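PDB 4B7X: probable oxidoreductase, which binds NADP and probably acts as an NADPH-dependent oxidoreductase of the medium-chain dehydrogenase/reductase family. Local coordinates for residues L48-A53 with G330-K335; G134-F139 with M278-Y283; V153-A158 with C175-I180; A166-R171 with L194-A199. All coordinates share one frame; numbering follows the deposited sequence.

Interaction 1: residues L48-A53 with G330-K335; sequences LSLDPA and GKLVLK. With NAP (NADP nicotinamide-adenine-dinucleotide phosphate), chain T.
Leu50 pushes its two methyl branches into the side chains of Leu332 and Leu334: CD2 lies 3.8 Å from Leu332 CG, while CD1 comes to 3.7 Å from Leu334 CB. With CG anti to the carbonyl carbon (chi1 -87°), the fork straddles both leucines, and Phe316 and Thr319 of helix 316-320 pack against it. This is the dense side of the contact. Next along the strands, Leu48 and Leu334 form an antiparallel hydrogen-bonded pair, with Leu48 N to Leu334 O at 2.8 Å and nearly straight (176°). Strand 331-335 thereby docks the end of the chain onto strand 41-49, in the mixed sheet of the GroES-like catalytic domain of the medium-chain dehydrogenases. Past Ser49, Leu50 N reaches Leu332 O at a longer 3.2 Å. On the face bearing Ser49, a buried polar cluster forms around Lys331 NZ. Lys331, its chain bent at chi2 and chi4, brings NZ to 2.8 Å from Ser49 OG and makes a salt bridge to Asp51 OD1, approaching from above the carboxylate plane. Ser49 OG donates in turn to Asp51 OD2 at 2.6 Å, which fixes the carboxylate through both oxygens. The packing ends at Lys335, partly exposed and directed away from 48-53, and at Pro52, whose CG instead lies 3.4 Å from O5D of NADP.

Interaction 2: residues G134-F139 with M278-Y283; sequences GMTAYF and MVVMDY. With NAP (NADP nicotinamide-adenine-dinucleotide phosphate), chain T.
The nicotinamide end of the NADP site lies where helix 132-145 meets the turn after strand 274-277, in the cleft of this medium-chain reductase. Thr136 and Val280 touch beside the ring: Thr136 OG1 sits 3.3 Å from Val280 CB, the two side chains crossing at about a right angle. Thr136 CG2, anti to the backbone N, is directed to the nicotinamide and lies 3.6 Å from its C4N, the carbon that exchanges hydride in such cofactors. The hydroxyl itself is bonded to Met132 O, one turn back in the helix. Further along, the Phe139 and Tyr283 rings are nearly parallel (14°) but so far offset, centroids 4.9 Å apart, that little ring lies over ring. Each CB therefore covers the other's ring: Phe139 CB is 3.6 Å from the Tyr283 centroid, over the face, and Tyr283 CB is 3.8 Å from that of Phe139. These are reciprocal CH-pi contacts, and Asp143 holds the Tyr283 hydroxyl. Between the segments the contact is thus apolar, whereas the turn's backbone serves the cofactor: Val280 N donates to O7N at 2.7 Å, bent to 137°, and Met278 O, less surely placed, accepts from N7N. The Val280 N bond, with the doubtful Met278 O one, would limit rotation of the carboxamide, consistent with C4N being held beside Thr136.

Interaction 3: residues V153-A158 with C175-I180; sequences VVISGA and CRVVGI
Val153 N donates to Arg176 O at 2.8 Å in a nearly straight bond (173°), the shortest of the ladder between these segments. The chain of bonds then passes back and forth: Val178 N to Val153 O, Ile155 N to Val178 O and Ile180 N to Ile155 O, each at 2.9 Å. Such a staggered ladder defines parallel strands, and with the intervening helix 161-172 they make the first beta-alpha-beta unit of the Rossmann fold. Ala158 N adds a last bond to Ile180 O at 3.2 Å, its donor 36° out of the carbonyl plane. This bond closes the turn that follows strand 152-155, where Gly157 takes a positive phi, a conformation glycine adopts easily, and comes against the NADP. On the face bearing Val154 and Val178 these two valines run alongside each other, Val154 CG2 to Val178 CB at 4.1 Å, and Val154 CG1 meets Ile180 CD1 at 3.7 Å. On the other face, Ile155 CD1 rests 3.7 Å from Val177 CG1. The methyl of Ala158 closes over Gly179, Ala158 CB to Gly179 CA at 3.6 Å, where the bare glycine gives it room. Ser156 CB points away from 175-180, and its OG is hydrogen-bonded to Asn225 N and Asp224 OD1.

Interaction 4: residues A166-R171 with L194-A199; sequences AGQIAR and LGFDGA
Arg171 leaves helix 161-172 with its CB directed at the 194-199 turn and CG anti to the backbone N (chi1 -178°), an extended start that carries the chain out over Gly195. Its CG is still 4.2 Å from Gly195 O, but CD closes to 3.3 Å from the same oxygen. The bend at chi3 (42°) then swings the end back over the helix. NE comes to 3.1 Å from Leu194 O, while CZ and NH2 stay farther from this carbonyl. One face of the guanidinium lies over Gln168 O, offset toward the rim, and NH2 is hydrogen-bonded to Lys302 O. Gln168 supplies the next layer. Beyond CG its chain is extended, and NE2 passes 3.7 Å from Leu194 CD2, the two side chains crossing; the amide is committed at both ends, OE1 to Gln304 N and NE2 to Ser164 O. On the neighbouring residue of the helix, Gly167, Phe196 sets its ring, Phe196 CZ to Gly167 CA 3.4 Å; the absence of a side chain at Gly167 lets CZ come this close to the helix backbone. Gly195, with positive phi (91°), is the first residue to leave helical angles after helix 184-194, so it turns the chain toward strand 198-201 of the Rossmann domain. Hydrocarbon and ring packing on glycine thus make the buried half, while the arginine's positive charge lies among backbone carbonyls, whose partial negative charge would be expected to stabilise it at the partly exposed rim.

Overall arrangement
Interactions 3 and 4 interlock in the Rossmann domain: helix 161-172 connects the two strands of interaction 3, and Asp197 and Gly198 probably bond to Val177 and Gly179 respectively. Interaction 3 is mainly backbone ladder with buried aliphatic faces, whereas interaction 4 passes from a glycine-aromatic interior to a partly exposed arginine rim. Interaction 2 is apolar and aromatic between its segments, with its backbone polar groups given to the cofactor; it touches interaction 4 through Ala137 on Ala166 and Tyr138 on Ile169, joining helices 132-145 and 161-172. Interaction 1, buried but in the catalytic domain, touches none of the others; it adds a salt bridge to its strand pairing. Interactions 1 and 2, with centres about 16 Å apart, both meet NADP.

Interaction 1: residues L48-A53 with G330-K335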
# COMPACT_ATOMS: atom_id res chain seq x y z
N LEU H 48 16.91 -21.30 -20.31
CA LEU H 48 15.60 -20.70 -20.07
C LEU H 48 15.38 -20.36 -18.59
O LEU H 48 15.79 -21.10 -17.68
CB LEU H 48 14.49 -21.63 -20.54
CG LEU H 48 14.32 -21.94 -22.03
CD1 LEU H 48 13.05 -22.74 -22.21
CD2 LEU H 48 14.29 -20.67 -22.88
N SER H 49 14.74 -19.22 -18.37
CA SER H 49 14.38 -18.81 -17.03
C SER H 49 13.06 -19.48 -16.64
O SER H 49 12.07 -19.36 -17.35
CB SER H 49 14.24 -17.29 -17.00
OG SER H 49 13.86 -16.85 -15.72
N LEU H 50 13.05 -20.19 -15.52
CA LEU H 50 11.79 -20.65 -14.95
C LEU H 50 11.38 -19.70 -13.81
O LEU H 50 12.12 -19.53 -12.83
CB LEU H 50 11.90 -22.10 -14.48
CG LEU H 50 11.63 -23.24 -15.47
CD1 LEU H 50 12.15 -23.00 -16.88
CD2 LEU H 50 12.21 -24.53 -14.92
N ASP H 51 10.21 -19.07 -13.97
CA ASP H 51 9.78 -17.97 -13.10
C ASP H 51 8.37 -18.19 -12.56
O ASP H 51 7.50 -18.69 -13.27
CB ASP H 51 9.83 -16.64 -13.85
CG ASP H 51 11.23 -16.29 -14.35
OD1 ASP H 51 12.16 -16.14 -13.54
OD2 ASP H 51 11.39 -16.11 -15.57
N PRO H 52 8.13 -17.80 -11.30
CA PRO H 52 6.80 -17.90 -10.71
C PRO H 52 5.75 -17.16 -11.55
O PRO H 52 4.60 -17.57 -11.61
CB PRO H 52 6.97 -17.23 -9.34
CG PRO H 52 8.42 -17.38 -9.02
CD PRO H 52 9.12 -17.26 -10.34
N ALA H 53 6.17 -16.09 -12.21
CA ALA H 53 5.27 -15.31 -13.07
C ALA H 53 4.62 -16.15 -14.17
O ALA H 53 3.62 -15.73 -14.76
CB ALA H 53 6.01 -14.11 -13.66
N GLY H 330 18.13 -21.62 -5.20
CA GLY H 330 18.73 -20.67 -6.13
C GLY H 330 17.82 -20.42 -7.33
O GLY H 330 16.75 -21.03 -7.45
N LYS H 331 18.25 -19.52 -8.21
CA LYS H 331 17.49 -19.18 -9.42
C LYS H 331 17.32 -20.41 -10.31
O LYS H 331 18.30 -20.98 -10.78
CB LYS H 331 18.18 -18.03 -10.19
CG LYS H 331 17.71 -17.83 -11.64
CD LYS H 331 16.25 -17.41 -11.73
CE LYS H 331 15.73 -17.52 -13.15
NZ LYS H 331 14.28 -17.88 -13.12
N LEU H 332 16.07 -20.81 -10.54
CA LEU H 332 15.80 -21.99 -11.36
C LEU H 332 16.03 -21.73 -12.84
O LEU H 332 15.40 -20.86 -13.45
CB LEU H 332 14.39 -22.52 -11.10
CG LEU H 332 14.04 -23.92 -11.62
CD1 LEU H 332 15.07 -24.97 -11.24
CD2 LEU H 332 12.66 -24.31 -11.11
N VAL H 333 16.97 -22.47 -13.43
CA VAL H 333 17.27 -22.34 -14.85
C VAL H 333 17.16 -23.70 -15.53
O VAL H 333 17.57 -24.72 -14.97
CB VAL H 333 18.66 -21.72 -15.10
CG1 VAL H 333 19.01 -21.73 -16.59
CG2 VAL H 333 18.71 -20.30 -14.56
N LEU H 334 16.58 -23.69 -16.73
CA LEU H 334 16.45 -24.88 -17.56
C LEU H 334 17.43 -24.83 -18.73
O LEU H 334 17.32 -23.96 -19.60
CB LEU H 334 15.03 -24.98 -18.08
CG LEU H 334 14.60 -26.28 -18.74
CD1 LEU H 334 14.47 -27.38 -17.70
CD2 LEU H 334 13.27 -26.05 -19.44
N LYS H 335 18.40 -25.74 -18.73
CA LYS H 335 19.31 -25.88 -19.86
C LYS H 335 18.62 -26.63 -21.00
O LYS H 335 18.09 -27.73 -20.80
CB LYS H 335 20.62 -26.59 -19.47
CG LYS H 335 21.68 -26.55 -20.57
CD LYS H 335 22.94 -27.32 -20.19
CE LYS H 335 24.10 -27.00 -21.14
NZ LYS H 335 23.82 -27.41 -22.54
PA NAP T . 12.22 -18.01 -6.07
O1A NAP T . 13.78 -18.15 -6.43
O2A NAP T . 12.04 -17.19 -4.85
O5B NAP T . 11.56 -19.45 -5.98
C5B NAP T . 10.25 -19.53 -5.40
C4B NAP T . 10.32 -19.64 -3.86
O4B NAP T . 9.04 -19.27 -3.33
C3B NAP T . 10.49 -21.11 -3.44
O3B NAP T . 11.89 -21.45 -3.38
C2B NAP T . 9.88 -21.12 -2.05
O2B NAP T . 10.90 -20.78 -1.13
C1B NAP T . 8.91 -19.94 -2.03
N9A NAP T . 7.53 -20.40 -1.88
C8A NAP T . 6.81 -21.06 -2.78
N7A NAP T . 5.58 -21.28 -2.29
C5A NAP T . 5.54 -20.75 -1.07
C6A NAP T . 4.56 -20.67 -0.10
N6A NAP T . 3.37 -21.20 -0.32
N1A NAP T . 4.83 -20.06 1.06
C2A NAP T . 6.02 -19.52 1.28
N3A NAP T . 6.99 -19.57 0.38
C4A NAP T . 6.77 -20.18 -0.81
O3 NAP T . 11.51 -17.28 -7.31
PN NAP T . 11.91 -15.76 -7.68
O1N NAP T . 12.22 -15.76 -9.12
O2N NAP T . 12.91 -15.20 -6.74
O5D NAP T . 10.47 -15.11 -7.44
C5D NAP T . 10.12 -14.56 -6.18
C4D NAP T . 8.88 -13.65 -6.27
O4D NAP T . 9.14 -12.45 -7.06
C3D NAP T . 7.69 -14.35 -6.91
O3D NAP T . 6.55 -13.92 -6.19
C2D NAP T . 7.63 -13.77 -8.33
O2D NAP T . 6.29 -13.79 -8.85
C1D NAP T . 8.06 -12.35 -8.06
N1N NAP T . 8.60 -11.60 -9.21
C2N NAP T . 8.06 -10.33 -9.42
C3N NAP T . 8.51 -9.54 -10.47
C7N NAP T . 7.88 -8.14 -10.64
O7N NAP T . 8.31 -7.36 -11.47
N7N NAP T . 6.89 -7.85 -9.79
C4N NAP T . 9.53 -10.02 -11.30
C5N NAP T . 10.08 -11.29 -11.08
C6N NAP T . 9.62 -12.09 -10.04
P2B NAP T . 11.00 -21.52 0.29
O1X NAP T . 9.50 -21.56 0.88
O2X NAP T . 11.41 -23.05 -0.06
O3X NAP T . 11.99 -20.85 1.14

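Interaction 2: residues G134-F139 with M278-Y283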
# COMPACT_ATOMS: atom_id res chain seq x y z
N GLY H 134 17.55 -10.34 -10.83
CA GLY H 134 18.49 -9.38 -10.28
C GLY H 134 17.99 -7.95 -10.35
O GLY H 134 18.19 -7.18 -9.41
N MET H 135 17.34 -7.61 -11.45
CA MET H 135 16.85 -6.25 -11.67
C MET H 135 15.62 -5.96 -10.81
O MET H 135 15.49 -4.87 -10.24
CB MET H 135 16.58 -6.01 -13.16
CG MET H 135 17.84 -6.07 -14.03
SD MET H 135 19.07 -4.81 -13.61
CE MET H 135 20.14 -5.66 -12.45
N THR H 136 14.76 -6.96 -10.69
CA THR H 136 13.60 -6.90 -9.82
C THR H 136 14.03 -6.57 -8.39
O THR H 136 13.51 -5.62 -7.78
CB THR H 136 12.85 -8.25 -9.84
OG1 THR H 136 12.56 -8.61 -11.19
CG2 THR H 136 11.57 -8.17 -9.03
N ALA H 137 15.00 -7.33 -7.87
CA ALA H 137 15.53 -7.10 -6.53
C ALA H 137 16.09 -5.69 -6.43
O ALA H 137 15.78 -4.96 -5.50
CB ALA H 137 16.61 -8.12 -6.18
N TYR H 138 16.91 -5.34 -7.42
CA TYR H 138 17.59 -4.05 -7.49
C TYR H 138 16.60 -2.88 -7.47
O TYR H 138 16.64 -2.03 -6.56
CB TYR H 138 18.45 -4.01 -8.76
CG TYR H 138 19.33 -2.79 -8.87
CD1 TYR H 138 20.60 -2.77 -8.30
CD2 TYR H 138 18.89 -1.63 -9.54
CE1 TYR H 138 21.42 -1.65 -8.39
CE2 TYR H 138 19.70 -0.51 -9.65
CZ TYR H 138 20.96 -0.52 -9.07
OH TYR H 138 21.78 0.59 -9.16
N PHE H 139 15.72 -2.82 -8.46
CA PHE H 139 14.80 -1.68 -8.59
C PHE H 139 13.69 -1.68 -7.55
O PHE H 139 13.35 -0.62 -7.03
CB PHE H 139 14.24 -1.55 -10.00
CG PHE H 139 15.30 -1.26 -11.02
CD1 PHE H 139 15.95 -0.02 -11.04
CD2 PHE H 139 15.69 -2.23 -11.92
CE1 PHE H 139 16.94 0.25 -11.97
CE2 PHE H 139 16.69 -1.97 -12.85
CZ PHE H 139 17.31 -0.72 -12.88
N MET H 278 5.16 -3.25 -7.94
CA MET H 278 6.08 -2.90 -9.00
C MET H 278 6.18 -4.03 -10.00
O MET H 278 5.82 -5.17 -9.69
CB MET H 278 7.47 -2.55 -8.43
CG MET H 278 8.18 -3.73 -7.77
SD MET H 278 9.00 -4.79 -8.98
CE MET H 278 10.32 -3.70 -9.52
N VAL H 279 6.68 -3.71 -11.19
CA VAL H 279 6.82 -4.64 -12.30
C VAL H 279 8.15 -4.27 -12.96
O VAL H 279 8.39 -3.12 -13.35
CB VAL H 279 5.61 -4.56 -13.27
CG1 VAL H 279 5.94 -5.10 -14.65
CG2 VAL H 279 4.41 -5.32 -12.71
N VAL H 280 9.04 -5.26 -13.06
CA VAL H 280 10.45 -4.98 -13.36
C VAL H 280 10.63 -4.33 -14.74
O VAL H 280 11.49 -3.48 -14.92
CB VAL H 280 11.35 -6.23 -13.14
CG1 VAL H 280 11.08 -7.31 -14.18
CG2 VAL H 280 12.84 -5.85 -13.14
N MET H 281 9.79 -4.70 -15.70
CA MET H 281 9.89 -4.15 -17.06
C MET H 281 9.69 -2.64 -17.16
O MET H 281 10.16 -2.03 -18.10
CB MET H 281 8.95 -4.87 -18.03
CG MET H 281 9.30 -6.34 -18.25
SD MET H 281 11.04 -6.64 -18.66
CE MET H 281 11.15 -5.98 -20.33
N ASP H 282 9.05 -2.03 -16.16
CA ASP H 282 8.91 -0.57 -16.10
C ASP H 282 10.25 0.14 -15.99
O ASP H 282 10.36 1.33 -16.29
CB ASP H 282 8.02 -0.14 -14.94
CG ASP H 282 6.58 -0.58 -15.12
OD1 ASP H 282 6.24 -1.06 -16.21
OD2 ASP H 282 5.80 -0.46 -14.17
N TYR H 283 11.27 -0.60 -15.53
CA TYR H 283 12.58 -0.01 -15.28
C TYR H 283 13.57 -0.28 -16.43
O TYR H 283 14.77 0.01 -16.31
CB TYR H 283 13.12 -0.52 -13.94
CG TYR H 283 12.37 0.01 -12.72
CD1 TYR H 283 11.26 -0.65 -12.22
CD2 TYR H 283 12.79 1.16 -12.07
CE1 TYR H 283 10.58 -0.17 -11.09
CE2 TYR H 283 12.13 1.65 -10.96
CZ TYR H 283 11.03 0.98 -10.48
OH TYR H 283 10.40 1.49 -9.38
PA NAP T . 12.22 -18.01 -6.07
O1A NAP T . 13.78 -18.15 -6.43
O2A NAP T . 12.04 -17.19 -4.85
O5B NAP T . 11.56 -19.45 -5.98
C5B NAP T . 10.25 -19.53 -5.40
C4B NAP T . 10.32 -19.64 -3.86
O4B NAP T . 9.04 -19.27 -3.33
C3B NAP T . 10.49 -21.11 -3.44
O3B NAP T . 11.89 -21.45 -3.38
C2B NAP T . 9.88 -21.12 -2.05
O2B NAP T . 10.90 -20.78 -1.13
C1B NAP T . 8.91 -19.94 -2.03
N9A NAP T . 7.53 -20.40 -1.88
C8A NAP T . 6.81 -21.06 -2.78
N7A NAP T . 5.58 -21.28 -2.29
C5A NAP T . 5.54 -20.75 -1.07
C6A NAP T . 4.56 -20.67 -0.10
N6A NAP T . 3.37 -21.20 -0.32
N1A NAP T . 4.83 -20.06 1.06
C2A NAP T . 6.02 -19.52 1.28
N3A NAP T . 6.99 -19.57 0.38
C4A NAP T . 6.77 -20.18 -0.81
O3 NAP T . 11.51 -17.28 -7.31
PN NAP T . 11.91 -15.76 -7.68
O1N NAP T . 12.22 -15.76 -9.12
O2N NAP T . 12.91 -15.20 -6.74
O5D NAP T . 10.47 -15.11 -7.44
C5D NAP T . 10.12 -14.56 -6.18
C4D NAP T . 8.88 -13.65 -6.27
O4D NAP T . 9.14 -12.45 -7.06
C3D NAP T . 7.69 -14.35 -6.91
O3D NAP T . 6.55 -13.92 -6.19
C2D NAP T . 7.63 -13.77 -8.33
O2D NAP T . 6.29 -13.79 -8.85
C1D NAP T . 8.06 -12.35 -8.06
N1N NAP T . 8.60 -11.60 -9.21
C2N NAP T . 8.06 -10.33 -9.42
C3N NAP T . 8.51 -9.54 -10.47
C7N NAP T . 7.88 -8.14 -10.64
O7N NAP T . 8.31 -7.36 -11.47
N7N NAP T . 6.89 -7.85 -9.79
C4N NAP T . 9.53 -10.02 -11.30
C5N NAP T . 10.08 -11.29 -11.08
C6N NAP T . 9.62 -12.09 -10.04
P2B NAP T . 11.00 -21.52 0.29
O1X NAP T . 9.50 -21.56 0.88
O2X NAP T . 11.41 -23.05 -0.06
O3X NAP T . 11.99 -20.85 1.14

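Interaction 3: residues V153-A158 with C175-I180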
# COMPACT_ATOMS: atom_id res chain seq x y z
N VAL H 153 15.29 -4.46 7.64
CA VAL H 153 14.77 -4.95 6.36
C VAL H 153 14.43 -6.44 6.41
O VAL H 153 15.33 -7.28 6.56
CB VAL H 153 15.79 -4.68 5.22
CG1 VAL H 153 15.37 -5.37 3.93
CG2 VAL H 153 15.96 -3.19 4.98
N VAL H 154 13.14 -6.77 6.30
CA VAL H 154 12.65 -8.15 6.26
C VAL H 154 12.30 -8.59 4.83
O VAL H 154 11.57 -7.89 4.10
CB VAL H 154 11.45 -8.34 7.20
CG1 VAL H 154 10.82 -9.73 7.05
CG2 VAL H 154 11.85 -8.11 8.65
N ILE H 155 12.81 -9.75 4.44
CA ILE H 155 12.58 -10.30 3.10
C ILE H 155 11.94 -11.68 3.13
O ILE H 155 12.52 -12.62 3.70
CB ILE H 155 13.89 -10.38 2.32
CG1 ILE H 155 14.51 -8.99 2.24
CG2 ILE H 155 13.65 -10.92 0.92
CD1 ILE H 155 16.01 -9.01 2.20
N SER H 156 10.76 -11.81 2.53
CA SER H 156 10.15 -13.11 2.28
C SER H 156 10.68 -13.76 0.99
O SER H 156 11.28 -13.10 0.14
CB SER H 156 8.63 -13.02 2.24
OG SER H 156 8.19 -12.32 1.10
N GLY H 157 10.44 -15.07 0.85
CA GLY H 157 11.07 -15.88 -0.20
C GLY H 157 12.55 -15.62 -0.28
O GLY H 157 13.12 -15.52 -1.38
N ALA H 158 13.19 -15.50 0.88
CA ALA H 158 14.50 -14.85 0.98
C ALA H 158 15.68 -15.62 0.39
O ALA H 158 16.70 -15.03 0.04
CB ALA H 158 14.79 -14.46 2.42
N CYS H 175 21.82 -2.11 6.07
CA CYS H 175 20.60 -2.52 6.75
C CYS H 175 20.84 -3.77 7.59
O CYS H 175 21.70 -4.58 7.27
CB CYS H 175 19.47 -2.75 5.74
SG CYS H 175 19.19 -1.30 4.69
N ARG H 176 20.09 -3.89 8.68
CA ARG H 176 19.92 -5.17 9.33
C ARG H 176 18.91 -5.97 8.51
O ARG H 176 17.77 -5.54 8.32
CB ARG H 176 19.43 -5.02 10.78
CG ARG H 176 19.26 -6.35 11.49
CD ARG H 176 19.03 -6.20 12.98
NE ARG H 176 19.30 -7.45 13.69
CZ ARG H 176 20.50 -7.80 14.16
NH1 ARG H 176 21.54 -6.99 14.00
NH2 ARG H 176 20.65 -8.96 14.80
N VAL H 177 19.36 -7.13 8.04
CA VAL H 177 18.60 -7.95 7.11
C VAL H 177 18.14 -9.26 7.75
O VAL H 177 18.95 -10.07 8.20
CB VAL H 177 19.43 -8.24 5.85
CG1 VAL H 177 18.60 -9.01 4.84
CG2 VAL H 177 19.94 -6.94 5.25
N VAL H 178 16.82 -9.47 7.76
CA VAL H 178 16.21 -10.67 8.29
C VAL H 178 15.51 -11.40 7.14
O VAL H 178 14.66 -10.80 6.47
CB VAL H 178 15.18 -10.31 9.39
CG1 VAL H 178 14.40 -11.54 9.84
CG2 VAL H 178 15.87 -9.66 10.58
N GLY H 179 15.88 -12.66 6.91
CA GLY H 179 15.25 -13.50 5.88
C GLY H 179 14.21 -14.47 6.42
O GLY H 179 14.37 -15.02 7.50
N ILE H 180 13.12 -14.64 5.68
CA ILE H 180 12.11 -15.64 5.99
C ILE H 180 12.15 -16.66 4.88
O ILE H 180 11.89 -16.34 3.71
CB ILE H 180 10.71 -15.03 6.13
CG1 ILE H 180 10.69 -14.01 7.28
CG2 ILE H 180 9.67 -16.12 6.33
CD1 ILE H 180 9.42 -13.16 7.35

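Interaction 4: residues A166-R171 with L194-A199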
# COMPACT_ATOMS: atom_id res chain seq x y z
N ALA H 166 18.02 -9.26 -3.07
CA ALA H 166 17.45 -8.12 -2.36
C ALA H 166 18.10 -7.99 -0.99
O ALA H 166 18.54 -6.91 -0.60
CB ALA H 166 15.94 -8.28 -2.23
N GLY H 167 18.16 -9.12 -0.27
CA GLY H 167 18.80 -9.19 1.03
C GLY H 167 20.23 -8.66 1.06
O GLY H 167 20.62 -7.97 2.00
N GLN H 168 20.98 -8.97 0.01
CA GLN H 168 22.38 -8.63 -0.06
C GLN H 168 22.60 -7.15 -0.35
O GLN H 168 23.48 -6.52 0.27
CB GLN H 168 23.09 -9.50 -1.09
CG GLN H 168 23.06 -10.97 -0.74
CD GLN H 168 23.73 -11.83 -1.77
OE1 GLN H 168 24.96 -11.85 -1.88
NE2 GLN H 168 22.94 -12.56 -2.54
N ILE H 169 21.82 -6.60 -1.28
CA ILE H 169 21.91 -5.17 -1.59
C ILE H 169 21.56 -4.40 -0.33
O ILE H 169 22.21 -3.41 -0.01
CB ILE H 169 20.97 -4.75 -2.75
CG1 ILE H 169 21.40 -5.42 -4.06
CG2 ILE H 169 20.95 -3.23 -2.91
CD1 ILE H 169 20.25 -5.60 -5.03
N ALA H 170 20.54 -4.86 0.39
CA ALA H 170 20.15 -4.22 1.64
C ALA H 170 21.31 -4.24 2.64
O ALA H 170 21.57 -3.24 3.31
CB ALA H 170 18.92 -4.90 2.22
N ARG H 171 22.01 -5.37 2.72
CA ARG H 171 23.21 -5.50 3.55
C ARG H 171 24.29 -4.49 3.13
O ARG H 171 24.86 -3.82 4.00
CB ARG H 171 23.75 -6.94 3.49
CG ARG H 171 24.98 -7.19 4.35
CD ARG H 171 25.53 -8.60 4.17
NE ARG H 171 25.55 -9.05 2.77
CZ ARG H 171 26.51 -8.76 1.89
NH1 ARG H 171 27.55 -8.01 2.24
NH2 ARG H 171 26.42 -9.23 0.64
N LEU H 194 25.17 -15.73 2.59
CA LEU H 194 24.80 -14.46 1.97
C LEU H 194 25.01 -13.28 2.91
O LEU H 194 25.05 -12.12 2.49
CB LEU H 194 23.35 -14.51 1.48
CG LEU H 194 22.99 -15.61 0.48
CD1 LEU H 194 21.55 -15.46 0.05
CD2 LEU H 194 23.92 -15.63 -0.73
N GLY H 195 25.15 -13.59 4.19
CA GLY H 195 25.48 -12.58 5.19
C GLY H 195 24.27 -11.93 5.82
O GLY H 195 24.38 -10.83 6.34
N PHE H 196 23.12 -12.59 5.78
CA PHE H 196 21.93 -12.04 6.43
C PHE H 196 22.18 -11.99 7.93
O PHE H 196 22.84 -12.87 8.48
CB PHE H 196 20.70 -12.90 6.14
CG PHE H 196 20.10 -12.68 4.77
CD1 PHE H 196 20.88 -12.77 3.62
CD2 PHE H 196 18.74 -12.43 4.64
CE1 PHE H 196 20.32 -12.58 2.37
CE2 PHE H 196 18.17 -12.24 3.38
CZ PHE H 196 18.97 -12.31 2.25
N ASP H 197 21.70 -10.94 8.59
CA ASP H 197 21.84 -10.82 10.04
C ASP H 197 21.04 -11.88 10.80
O ASP H 197 21.39 -12.23 11.92
CB ASP H 197 21.44 -9.43 10.51
CG ASP H 197 22.35 -8.36 9.97
OD1 ASP H 197 23.40 -8.11 10.61
OD2 ASP H 197 22.01 -7.76 8.92
N GLY H 198 19.97 -12.38 10.18
CA GLY H 198 19.09 -13.35 10.82
C GLY H 198 18.21 -14.07 9.83
O GLY H 198 18.08 -13.64 8.67
N ALA H 199 17.59 -15.16 10.27
CA ALA H 199 16.69 -15.92 9.42
C ALA H 199 15.56 -16.49 10.24
O ALA H 199 15.74 -16.78 11.42
CB ALA H 199 17.44 -17.04 8.71